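Long-range contacts in oxidase/hydroxylase (Streptomyces hygroscopicus subsp. hygroscopicus, PDB 4XCB), which binds a metal ion, 2-oxoglutarate and a hygromycin B variant, and probably works as a 2-oxoglutarate-dependent oxygenase in orthosomycin biosynthesis: residues Gly154-Val159 with Leu207-Arg212; Phe231-Arg236 with Arg246-Val251; Pro5-Glu10 with Arg79-Gln84. All blocks are in the same frame, centred on the assembly; numbering follows the deposited sequence.

Contact 1. Residues Gly154-Val159 with Leu207-Arg212. With NI (nickel (II) ion), chain E; AKG (2-oxoglutaric acid), chain F.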
loop_
_atom_site.group_PDB
_atom_site.type_symbol
_atom_site.label_atom_id
_atom_site.label_comp_id
_atom_site.label_asym_id
_atom_site.label_seq_id
_atom_site.Cartn_x
_atom_site.Cartn_y
_atom_site.Cartn_z
ATOM N N GLY A 154 15.811 -26.738 -19.010
ATOM C CA GLY A 154 15.870 -25.292 -18.892
ATOM C C GLY A 154 14.551 -24.750 -18.383
ATOM O O GLY A 154 13.994 -23.791 -18.930
ATOM N N SER A 155 14.032 -25.353 -17.323
ATOM C CA SER A 155 12.742 -24.926 -16.809
ATOM C C SER A 155 12.773 -23.482 -16.351
ATOM O O SER A 155 13.772 -22.999 -15.821
ATOM C CB SER A 155 12.285 -25.819 -15.656
ATOM O OG SER A 155 13.204 -25.778 -14.575
ATOM N N PHE A 156 11.665 -22.805 -16.603
ATOM C CA PHE A 156 11.358 -21.531 -15.982
ATOM C C PHE A 156 11.567 -21.665 -14.476
ATOM O O PHE A 156 11.223 -22.695 -13.886
ATOM C CB PHE A 156 9.920 -21.147 -16.322
ATOM C CG PHE A 156 9.474 -19.829 -15.763
ATOM C CD1 PHE A 156 8.960 -19.748 -14.481
ATOM C CD2 PHE A 156 9.518 -18.692 -16.544
ATOM C CE1 PHE A 156 8.529 -18.545 -13.975
ATOM C CE2 PHE A 156 9.081 -17.479 -16.048
ATOM C CZ PHE A 156 8.590 -17.407 -14.765
ATOM N N CYS A 157 12.169 -20.653 -13.868
ATOM C CA CYS A 157 12.274 -20.618 -12.417
ATOM C C CYS A 157 12.046 -19.208 -11.906
ATOM O O CYS A 157 12.213 -18.230 -12.636
ATOM C CB CYS A 157 13.633 -21.156 -11.937
ATOM S SG CYS A 157 15.102 -20.391 -12.599
ATOM N N TYR A 158 11.676 -19.115 -10.640
ATOM C CA TYR A 158 11.309 -17.838 -10.053
ATOM C C TYR A 158 11.616 -17.824 -8.561
ATOM O O TYR A 158 11.642 -18.874 -7.895
ATOM C CB TYR A 158 9.818 -17.550 -10.273
ATOM C CG TYR A 158 8.946 -18.539 -9.551
ATOM C CD1 TYR A 158 8.735 -19.815 -10.075
ATOM C CD2 TYR A 158 8.388 -18.240 -8.312
ATOM C CE1 TYR A 158 7.973 -20.744 -9.407
ATOM C CE2 TYR A 158 7.615 -19.167 -7.638
ATOM C CZ TYR A 158 7.415 -20.420 -8.193
ATOM O OH TYR A 158 6.655 -21.358 -7.541
ATOM N N VAL A 159 11.838 -16.633 -8.030
ATOM C CA VAL A 159 12.019 -16.488 -6.591
ATOM C C VAL A 159 10.662 -16.244 -5.946
ATOM O O VAL A 159 9.984 -15.272 -6.270
ATOM C CB VAL A 159 13.009 -15.361 -6.282
ATOM C CG1 VAL A 159 13.111 -15.100 -4.762
ATOM C CG2 VAL A 159 14.362 -15.674 -6.928
ATOM N N LEU A 207 7.791 -10.174 -11.028
ATOM C CA LEU A 207 8.356 -11.404 -10.466
ATOM C C LEU A 207 9.814 -11.542 -10.871
ATOM O O LEU A 207 10.161 -11.296 -12.004
ATOM C CB LEU A 207 7.550 -12.609 -10.941
ATOM C CG LEU A 207 7.920 -13.937 -10.302
ATOM C CD1 LEU A 207 7.493 -13.922 -8.838
ATOM C CD2 LEU A 207 7.196 -15.025 -11.049
ATOM N N MET A 208 10.683 -11.937 -9.940
ATOM C CA MET A 208 12.063 -12.202 -10.291
ATOM C C MET A 208 12.147 -13.619 -10.797
ATOM O O MET A 208 11.808 -14.542 -10.068
ATOM C CB MET A 208 13.000 -12.027 -9.096
ATOM C CG MET A 208 14.452 -12.298 -9.468
ATOM S SD MET A 208 15.577 -12.093 -8.074
ATOM C CE MET A 208 15.435 -10.328 -7.808
ATOM N N HIS A 209 12.570 -13.769 -12.047
ATOM C CA HIS A 209 12.464 -15.049 -12.725
ATOM C C HIS A 209 13.567 -15.224 -13.763
ATOM O O HIS A 209 14.296 -14.289 -14.097
ATOM C CB HIS A 209 11.097 -15.161 -13.398
ATOM C CG HIS A 209 10.911 -14.174 -14.499
ATOM N ND1 HIS A 209 10.610 -12.848 -14.270
ATOM C CD2 HIS A 209 11.048 -14.310 -15.838
ATOM C CE1 HIS A 209 10.541 -12.214 -15.431
ATOM N NE2 HIS A 209 10.806 -13.079 -16.392
ATOM N N GLY A 210 13.680 -16.439 -14.280
ATOM C CA GLY A 210 14.651 -16.738 -15.316
ATOM C C GLY A 210 14.445 -18.181 -15.696
ATOM O O GLY A 210 13.349 -18.709 -15.542
ATOM N N THR A 211 15.486 -18.833 -16.196
ATOM C CA THR A 211 15.390 -20.279 -16.393
ATOM C C THR A 211 16.668 -20.973 -15.989
ATOM O O THR A 211 17.734 -20.368 -15.951
ATOM C CB THR A 211 15.097 -20.671 -17.852
ATOM O OG1 THR A 211 16.327 -20.729 -18.588
ATOM C CG2 THR A 211 14.143 -19.678 -18.506
ATOM N N ARG A 212 16.541 -22.260 -15.716
ATOM C CA ARG A 212 17.701 -23.098 -15.469
ATOM C C ARG A 212 18.520 -23.250 -16.732
ATOM O O ARG A 212 18.072 -22.947 -17.840
ATOM C CB ARG A 212 17.281 -24.473 -14.973
ATOM C CG ARG A 212 16.376 -24.441 -13.779
ATOM C CD ARG A 212 17.101 -23.970 -12.539
ATOM N NE ARG A 212 16.360 -24.340 -11.343
ATOM C CZ ARG A 212 16.783 -24.108 -10.106
ATOM N NH1 ARG A 212 17.944 -23.497 -9.914
ATOM N NH2 ARG A 212 16.049 -24.481 -9.068
HETATM NI NI NI E . 11.590 -12.656 -18.287
HETATM C C1 AKG F . 11.891 -13.627 -20.837
HETATM O O1 AKG F . 11.989 -12.500 -20.257
HETATM O O2 AKG F . 11.962 -13.713 -22.100
HETATM C C2 AKG F . 11.681 -14.871 -20.017
HETATM O O5 AKG F . 11.501 -14.730 -18.822
HETATM C C3 AKG F . 11.743 -16.238 -20.679
HETATM C C4 AKG F . 11.036 -17.322 -19.900
HETATM C C5 AKG F . 11.386 -18.684 -20.478
HETATM O O3 AKG F . 10.793 -19.717 -20.059
HETATM O O4 AKG F . 12.268 -18.770 -21.376
HETATM O O HOH W 1 9.455 -12.706 -19.108
HETATM O O HOH W 2 11.224 -10.678 -18.387
#
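His209 and Phe156 turn their rings nearly parallel, planes at 16°, yet slide so far apart that they barely overlap: the centroids of the Phe156 and His209 rings are 5.6 Å apart. CB of Phe156 points away from 207-212, but with CG anti to the backbone N (chi1 -179°) the far end of the ring returns to His209, CZ of Phe156 lying 3.6 Å from CB of His209. Gly210 O sits over one face of this phenyl ring, while C4 of 2-oxoglutarate meets its edge. The imidazole, with CG in the crowded position between N and the carbonyl carbon (chi1 66°), is gripped at both nitrogens. NE2 of His209 coordinates nickel at 2.1 Å. On the other nitrogen, ND1 of His209 donates a hydrogen bond to Leu207 O at 2.8 Å, the acceptor lying in the ring plane; metal and carbonyl together fix the ring's rotation. O1 and O5 of 2-oxoglutarate, two waters and His105 complete the metal's six ligands. Further along, Thr211 sets its methyl CG2 3.5 Å from C5 of the cosubstrate and turns OG1 to Arg96. Arg212 lays its CG 3.5 Å from OG of Ser155, then bends so that Cys157 CB lies over one guanidinium face, with Asp192 as its salt-bridge partner. At the other end, Tyr158 CB packs 3.7 Å from Leu207 CD2. Backbone bonds zip the strands together antiparallel, among them Cys157 N to Gly210 O at 2.8 Å. These two strands are the inner pair of a four-stranded antiparallel sheet of the double-stranded beta helix: strand 102-105 flanks 209-211, strand 190-193 flanks 156-159, and Leu201 and Leu203 of strand 200-204 in the facing sheet pack against Phe156.

Contact 2. Residues Phe231-Arg236 with Arg246-Val251. With HY0 (hygromycin b variant), chain G.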
loop_
_atom_site.group_PDB
_atom_site.type_symbol
_atom_site.label_atom_id
_atom_site.label_comp_id
_atom_site.label_asym_id
_atom_site.label_seq_id
_atom_site.Cartn_x
_atom_site.Cartn_y
_atom_site.Cartn_z
ATOM N N PHE A 231 -0.773 3.980 -22.344
ATOM C CA PHE A 231 0.187 5.072 -22.190
ATOM C C PHE A 231 1.613 4.566 -21.979
ATOM O O PHE A 231 2.520 5.374 -21.806
ATOM C CB PHE A 231 -0.215 6.001 -21.032
ATOM C CG PHE A 231 -0.530 5.288 -19.758
ATOM C CD1 PHE A 231 -1.837 4.939 -19.442
ATOM C CD2 PHE A 231 0.483 4.944 -18.885
ATOM C CE1 PHE A 231 -2.126 4.273 -18.270
ATOM C CE2 PHE A 231 0.194 4.268 -17.711
ATOM C CZ PHE A 231 -1.111 3.930 -17.413
ATOM N N PHE A 232 1.809 3.245 -21.970
ATOM C CA PHE A 232 3.162 2.686 -21.997
ATOM C C PHE A 232 3.702 2.713 -23.421
ATOM O O PHE A 232 2.949 2.487 -24.372
ATOM C CB PHE A 232 3.199 1.240 -21.473
ATOM C CG PHE A 232 3.378 1.128 -19.977
ATOM C CD1 PHE A 232 2.881 2.094 -19.121
ATOM C CD2 PHE A 232 4.019 0.024 -19.437
ATOM C CE1 PHE A 232 3.044 1.969 -17.744
ATOM C CE2 PHE A 232 4.175 -0.107 -18.074
ATOM C CZ PHE A 232 3.692 0.853 -17.231
ATOM N N THR A 233 4.991 3.003 -23.575
ATOM C CA THR A 233 5.629 2.899 -24.889
ATOM C C THR A 233 5.941 1.443 -25.247
ATOM O O THR A 233 6.092 0.588 -24.366
ATOM C CB THR A 233 6.945 3.705 -24.970
ATOM O OG1 THR A 233 7.881 3.218 -23.999
ATOM C CG2 THR A 233 6.704 5.181 -24.764
ATOM N N GLU A 234 6.056 1.152 -26.544
ATOM C CA GLU A 234 6.442 -0.198 -26.951
ATOM C C GLU A 234 7.814 -0.501 -26.364
ATOM O O GLU A 234 8.618 0.415 -26.171
ATOM C CB GLU A 234 6.430 -0.339 -28.471
ATOM C CG GLU A 234 5.017 -0.399 -29.027
ATOM C CD GLU A 234 4.949 -0.257 -30.537
ATOM O OE1 GLU A 234 6.009 -0.066 -31.166
ATOM O OE2 GLU A 234 3.826 -0.326 -31.083
ATOM N N TRP A 235 8.096 -1.769 -26.068
ATOM C CA TRP A 235 9.347 -2.056 -25.370
ATOM C C TRP A 235 10.583 -1.725 -26.189
ATOM O O TRP A 235 10.694 -2.061 -27.372
ATOM C CB TRP A 235 9.452 -3.517 -24.923
ATOM C CG TRP A 235 10.689 -3.691 -24.119
ATOM C CD1 TRP A 235 10.858 -3.379 -22.801
ATOM C CD2 TRP A 235 11.966 -4.151 -24.588
ATOM N NE1 TRP A 235 12.153 -3.635 -22.416
ATOM C CE2 TRP A 235 12.852 -4.109 -23.492
ATOM C CE3 TRP A 235 12.441 -4.601 -25.823
ATOM C CZ2 TRP A 235 14.181 -4.500 -23.595
ATOM C CZ3 TRP A 235 13.767 -4.997 -25.919
ATOM C CH2 TRP A 235 14.617 -4.939 -24.816
ATOM N N ARG A 236 11.508 -1.044 -25.525
ATOM C CA ARG A 236 12.820 -0.741 -26.071
ATOM C C ARG A 236 13.795 -0.639 -24.910
ATOM O O ARG A 236 13.446 -0.109 -23.855
ATOM C CB ARG A 236 12.783 0.558 -26.872
ATOM C CG ARG A 236 14.144 1.140 -27.177
ATOM C CD ARG A 236 14.017 2.541 -27.754
ATOM N NE ARG A 236 15.279 3.267 -27.660
ATOM C CZ ARG A 236 15.389 4.587 -27.737
ATOM N NH1 ARG A 236 14.306 5.335 -27.909
ATOM N NH2 ARG A 236 16.582 5.162 -27.640
ATOM N N ARG A 246 13.771 13.442 -24.203
ATOM C CA ARG A 246 12.819 12.931 -25.188
ATOM C C ARG A 246 12.974 11.436 -25.424
ATOM O O ARG A 246 12.168 10.832 -26.122
ATOM C CB ARG A 246 12.977 13.674 -26.515
ATOM C CG ARG A 246 12.717 15.157 -26.401
ATOM C CD ARG A 246 11.268 15.486 -26.733
ATOM N NE ARG A 246 10.952 16.883 -26.438
ATOM C CZ ARG A 246 11.339 17.917 -27.181
ATOM N NH1 ARG A 246 12.068 17.728 -28.277
ATOM N NH2 ARG A 246 11.000 19.149 -26.820
ATOM N N GLY A 247 14.007 10.845 -24.838
ATOM C CA GLY A 247 14.299 9.442 -25.058
ATOM C C GLY A 247 13.287 8.539 -24.387
ATOM O O GLY A 247 12.988 8.699 -23.207
ATOM N N ALA A 248 12.758 7.590 -25.150
ATOM C CA ALA A 248 11.793 6.636 -24.627
ATOM C C ALA A 248 12.425 5.272 -24.448
ATOM O O ALA A 248 13.342 4.913 -25.167
ATOM C CB ALA A 248 10.595 6.543 -25.552
ATOM N N GLY A 249 11.932 4.532 -23.473
ATOM C CA GLY A 249 12.339 3.158 -23.291
ATOM C C GLY A 249 12.333 2.756 -21.841
ATOM O O GLY A 249 11.903 3.494 -20.954
ATOM N N TYR A 250 12.839 1.564 -21.611
ATOM C CA TYR A 250 12.786 0.947 -20.299
ATOM C C TYR A 250 14.201 0.793 -19.755
ATOM O O TYR A 250 15.067 0.186 -20.391
ATOM C CB TYR A 250 12.073 -0.406 -20.382
ATOM C CG TYR A 250 10.609 -0.285 -20.755
ATOM C CD1 TYR A 250 10.225 0.082 -22.045
ATOM C CD2 TYR A 250 9.610 -0.530 -19.822
ATOM C CE1 TYR A 250 8.892 0.208 -22.389
ATOM C CE2 TYR A 250 8.262 -0.409 -20.160
ATOM C CZ TYR A 250 7.915 -0.055 -21.453
ATOM O OH TYR A 250 6.591 0.083 -21.805
ATOM N N VAL A 251 14.423 1.358 -18.577
ATOM C CA VAL A 251 15.712 1.255 -17.900
ATOM C C VAL A 251 15.595 0.271 -16.754
ATOM O O VAL A 251 14.983 0.567 -15.726
ATOM C CB VAL A 251 16.196 2.623 -17.361
ATOM C CG1 VAL A 251 17.569 2.475 -16.705
ATOM C CG2 VAL A 251 16.237 3.666 -18.472
HETATM C C1 HY0 G . 18.856 -5.452 -19.203
HETATM C C2 HY0 G . 20.241 -4.947 -18.865
HETATM C C3 HY0 G . 21.037 -4.739 -20.145
HETATM C C4 HY0 G . 21.135 -6.048 -20.928
HETATM C C5 HY0 G . 19.751 -6.649 -21.189
HETATM C C6 HY0 G . 18.929 -6.766 -19.943
HETATM N N7 HY0 G . 20.112 -3.719 -18.178
HETATM O O8 HY0 G . 18.170 -5.663 -17.991
HETATM N N9 HY0 G . 21.779 -5.789 -22.169
HETATM C C10 HY0 G . 23.221 -5.731 -21.943
HETATM O O11 HY0 G . 19.931 -7.944 -21.720
HETATM C C12 HY0 G . 15.568 -8.371 -19.788
HETATM C C13 HY0 G . 17.050 -8.220 -19.572
HETATM O O14 HY0 G . 17.789 -9.376 -19.880
HETATM C C15 HY0 G . 17.366 -10.454 -19.093
HETATM C C16 HY0 G . 16.044 -10.898 -19.636
HETATM C C17 HY0 G . 15.034 -9.694 -19.444
HETATM O O18 HY0 G . 17.580 -7.145 -20.342
HETATM C C19 HY0 G . 18.395 -11.577 -19.203
HETATM O O20 HY0 G . 19.574 -11.175 -18.500
HETATM O O21 HY0 G . 16.146 -11.213 -20.974
HETATM O O22 HY0 G . 13.935 -9.933 -20.219
HETATM C C23 HY0 G . 13.761 -8.765 -21.044
HETATM C C24 HY0 G . 13.218 -9.183 -22.370
HETATM C C25 HY0 G . 12.713 -7.971 -23.137
HETATM C C26 HY0 G . 11.741 -7.161 -22.304
HETATM C C27 HY0 G . 12.426 -6.764 -21.041
HETATM O O28 HY0 G . 12.840 -7.936 -20.377
HETATM O O29 HY0 G . 15.088 -8.097 -21.164
HETATM O O30 HY0 G . 14.227 -9.798 -23.178
HETATM O O31 HY0 G . 12.133 -8.414 -24.343
HETATM O O32 HY0 G . 10.556 -7.902 -22.002
HETATM C C33 HY0 G . 11.465 -5.996 -20.115
HETATM C C34 HY0 G . 12.258 -5.178 -19.129
HETATM O O35 HY0 G . 12.823 -4.034 -19.737
HETATM N N36 HY0 G . 10.701 -6.934 -19.382
#
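Ala248 begins the touching part of 246-251, its methyl CB meeting CG2 of Thr233 at 4.2 Å. Its carbonyl O lies over one face of the Arg236 guanidinium, a position too poorly angled for a hydrogen bond. Gly249 follows with a phi of 148°; a CB here would press on the carbonyl O of Ala248 and sit tightly against Arg236 O. The glycine's own carbonyl accepts from Thr230 of a neighbouring subunit. Tyr250 makes the largest share of the contact. Its backbone N donates to Arg236 O at 2.9 Å, nearly along the C=O axis, and its side chain reaches across 231-236 until OH bonds to Thr233 O at 2.7 Å, in the carbonyl plane and at the ring's edge. CD1 of Trp235 lies over one face of the phenol ring, 3.6 Å from CD1 of Tyr250, the five-membered ring tilted 33° to it, so the two rings meet obliquely. Trp235 in turn donates a hydrogen bond from NE1 to O35 of the hygromycin variant at 2.8 Å and lays a face against the ligand's C26. An alanine in place of Trp235 would probably weaken antibiotic binding, since both the NE1 bond and this apolar face would go. The chemistry thus divides: backbone carbonyls hold Tyr250 at both ends, and the tyrosine backs a tryptophan that is one of the ligand's hydrogen-bond donors.

Contact 3. Residues Pro5-Glu10 with Arg79-Gln84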
loop_
_atom_site.group_PDB
_atom_site.type_symbol
_atom_site.label_atom_id
_atom_site.label_comp_id
_atom_site.label_asym_id
_atom_site.label_seq_id
_atom_site.Cartn_x
_atom_site.Cartn_y
_atom_site.Cartn_z
ATOM N N PRO A 5 -16.022 -15.184 -17.009
ATOM C CA PRO A 5 -14.709 -14.693 -16.581
ATOM C C PRO A 5 -13.564 -15.491 -17.188
ATOM O O PRO A 5 -13.608 -16.720 -17.225
ATOM C CB PRO A 5 -14.757 -14.863 -15.060
ATOM C CG PRO A 5 -16.208 -14.721 -14.734
ATOM C CD PRO A 5 -16.932 -15.386 -15.868
ATOM N N ALA A 6 -12.556 -14.780 -17.679
ATOM C CA ALA A 6 -11.392 -15.417 -18.273
ATOM C C ALA A 6 -10.640 -16.224 -17.237
ATOM O O ALA A 6 -10.110 -17.297 -17.530
ATOM C CB ALA A 6 -10.486 -14.381 -18.881
ATOM N N LEU A 7 -10.596 -15.683 -16.022
ATOM C CA LEU A 7 -9.895 -16.333 -14.918
ATOM C C LEU A 7 -10.850 -16.612 -13.774
ATOM O O LEU A 7 -11.652 -15.757 -13.400
ATOM C CB LEU A 7 -8.732 -15.454 -14.423
ATOM C CG LEU A 7 -7.589 -15.209 -15.412
ATOM C CD1 LEU A 7 -6.497 -14.373 -14.752
ATOM C CD2 LEU A 7 -7.036 -16.523 -15.949
ATOM N N THR A 8 -10.742 -17.806 -13.202
ATOM C CA THR A 8 -11.554 -18.167 -12.052
ATOM C C THR A 8 -11.046 -17.466 -10.800
ATOM O O THR A 8 -9.970 -16.871 -10.818
ATOM C CB THR A 8 -11.540 -19.678 -11.808
ATOM O OG1 THR A 8 -10.209 -20.093 -11.471
ATOM C CG2 THR A 8 -12.009 -20.416 -13.053
ATOM N N ARG A 9 -11.824 -17.557 -9.721
ATOM C CA ARG A 9 -11.428 -17.025 -8.418
ATOM C C ARG A 9 -10.082 -17.610 -8.001
ATOM O O ARG A 9 -9.188 -16.894 -7.530
ATOM C CB ARG A 9 -12.491 -17.339 -7.353
ATOM C CG ARG A 9 -13.738 -16.472 -7.406
ATOM C CD ARG A 9 -13.407 -15.018 -7.124
ATOM N NE ARG A 9 -13.413 -14.207 -8.338
ATOM C CZ ARG A 9 -13.106 -12.913 -8.376
ATOM N NH1 ARG A 9 -12.758 -12.281 -7.264
ATOM N NH2 ARG A 9 -13.145 -12.252 -9.527
ATOM N N GLU A 10 -9.932 -18.915 -8.203
ATOM C CA GLU A 10 -8.711 -19.590 -7.822
ATOM C C GLU A 10 -7.529 -19.149 -8.686
ATOM O O GLU A 10 -6.429 -18.957 -8.175
ATOM C CB GLU A 10 -8.893 -21.101 -7.916
ATOM C CG GLU A 10 -7.722 -21.874 -7.387
ATOM C CD GLU A 10 -7.968 -23.366 -7.404
ATOM O OE1 GLU A 10 -8.924 -23.819 -6.736
ATOM O OE2 GLU A 10 -7.209 -24.075 -8.094
ATOM N N ARG A 79 -6.315 -9.092 -19.672
ATOM C CA ARG A 79 -7.216 -8.036 -19.226
ATOM C C ARG A 79 -7.558 -8.141 -17.742
ATOM O O ARG A 79 -7.736 -7.119 -17.062
ATOM C CB ARG A 79 -8.504 -8.046 -20.038
ATOM C CG ARG A 79 -8.326 -7.652 -21.461
ATOM C CD ARG A 79 -9.675 -7.481 -22.106
ATOM N NE ARG A 79 -9.505 -7.300 -23.537
ATOM C CZ ARG A 79 -9.052 -6.188 -24.099
ATOM N NH1 ARG A 79 -8.728 -5.137 -23.346
ATOM N NH2 ARG A 79 -8.927 -6.130 -25.419
ATOM N N ASP A 80 -7.640 -9.375 -17.245
ATOM C CA ASP A 80 -8.037 -9.631 -15.859
ATOM C C ASP A 80 -6.900 -9.367 -14.883
ATOM O O ASP A 80 -7.134 -9.318 -13.687
ATOM C CB ASP A 80 -8.538 -11.076 -15.687
ATOM C CG ASP A 80 -9.946 -11.282 -16.238
ATOM O OD1 ASP A 80 -10.603 -10.292 -16.646
ATOM O OD2 ASP A 80 -10.410 -12.442 -16.244
ATOM N N VAL A 81 -5.673 -9.183 -15.375
ATOM C CA VAL A 81 -4.576 -8.863 -14.461
ATOM C C VAL A 81 -4.017 -7.455 -14.692
ATOM O O VAL A 81 -3.346 -6.906 -13.828
ATOM C CB VAL A 81 -3.432 -9.911 -14.541
ATOM C CG1 VAL A 81 -3.946 -11.290 -14.098
ATOM C CG2 VAL A 81 -2.806 -9.971 -15.937
ATOM N N VAL A 82 -4.289 -6.874 -15.853
ATOM C CA VAL A 82 -3.900 -5.473 -16.105
ATOM C C VAL A 82 -5.024 -4.492 -15.769
ATOM O O VAL A 82 -4.802 -3.482 -15.098
ATOM C CB VAL A 82 -3.475 -5.268 -17.565
ATOM C CG1 VAL A 82 -3.036 -3.829 -17.808
ATOM C CG2 VAL A 82 -2.337 -6.203 -17.915
ATOM N N ASN A 83 -6.232 -4.794 -16.233
ATOM C CA ASN A 83 -7.420 -3.988 -15.949
ATOM C C ASN A 83 -7.236 -2.496 -16.290
ATOM O O ASN A 83 -7.620 -1.594 -15.532
ATOM C CB ASN A 83 -7.838 -4.174 -14.490
ATOM C CG ASN A 83 -8.568 -5.487 -14.271
ATOM O OD1 ASN A 83 -9.632 -5.713 -14.856
ATOM N ND2 ASN A 83 -8.000 -6.366 -13.436
ATOM N N GLN A 84 -6.621 -2.268 -17.447
ATOM C CA GLN A 84 -6.460 -0.937 -18.048
ATOM C C GLN A 84 -6.748 -1.061 -19.537
ATOM O O GLN A 84 -6.641 -2.161 -20.086
ATOM C CB GLN A 84 -5.041 -0.399 -17.862
ATOM C CG GLN A 84 -4.592 -0.296 -16.434
ATOM C CD GLN A 84 -5.121 0.956 -15.759
ATOM O OE1 GLN A 84 -4.605 2.045 -15.951
ATOM N NE2 GLN A 84 -6.136 0.785 -14.940
HETATM O O HOH W 3 -12.695 -11.866 -17.888
HETATM O O HOH W 4 -11.686 -12.978 -13.928
#
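The lead-in to helix 9-18 meets the C-terminal end of helix 72-82 here, and the carboxylate of Asp80 is the meeting point. Its OD2 lies 3.3 Å from N of Leu7, a weak hydrogen bond bent to 133°, and is equally near CB of Ala6. Two waters add to this tie: one accepts from Ala6 N and also lies within bonding distance of Asp80 OD2, while the other donates to both Leu7 O and Asp80 OD2, the latter at 2.7 Å. The remaining oxygen, OD1, forms a salt bridge with Arg117 of a neighbouring subunit, which would be expected to keep the carboxylate ionised. Beside this polar cluster the Leu7 side chain slides past Asp80 and crosses Val81 at about a right angle, CD1 of Leu7 lying 4.1 Å from CG1 of Val81. Val81 also packs on Phe15 of helix 9-18. Thr8, turned away, is the N-cap of that helix, and Gln11 OE1 returns a bond to its backbone N. The arrangement is thus that of a capping box opening helix 9-18, whose lead-in packs against the last turn of helix 72-82, where Asn83 leaves the helix with positive phi (53°).

Along the chain the contacts follow in the order contact 3, contact 1, contact 2, none enclosing another. Their centres are well spread, about 25 Å between contacts 1 and 2, 23 Å between 1 and 3, and 25 Å between 2 and 3. Contact 1 lies in the four-stranded sheet, and strand 220-229 of the six-stranded sheet then leads towards the loops of contact 2, on the opposite side of the chain's centre. Contact 1 serves metal and 2-oxoglutarate, contact 2 contributes Trp235 and Tyr250 to the hygromycin pocket, so they line neighbouring parts of one active site. Contacts 2 and 3 touch through Phe231 and Gln84 and lie against the same neighbouring subunit, while contacts 1 and 3 both touch another.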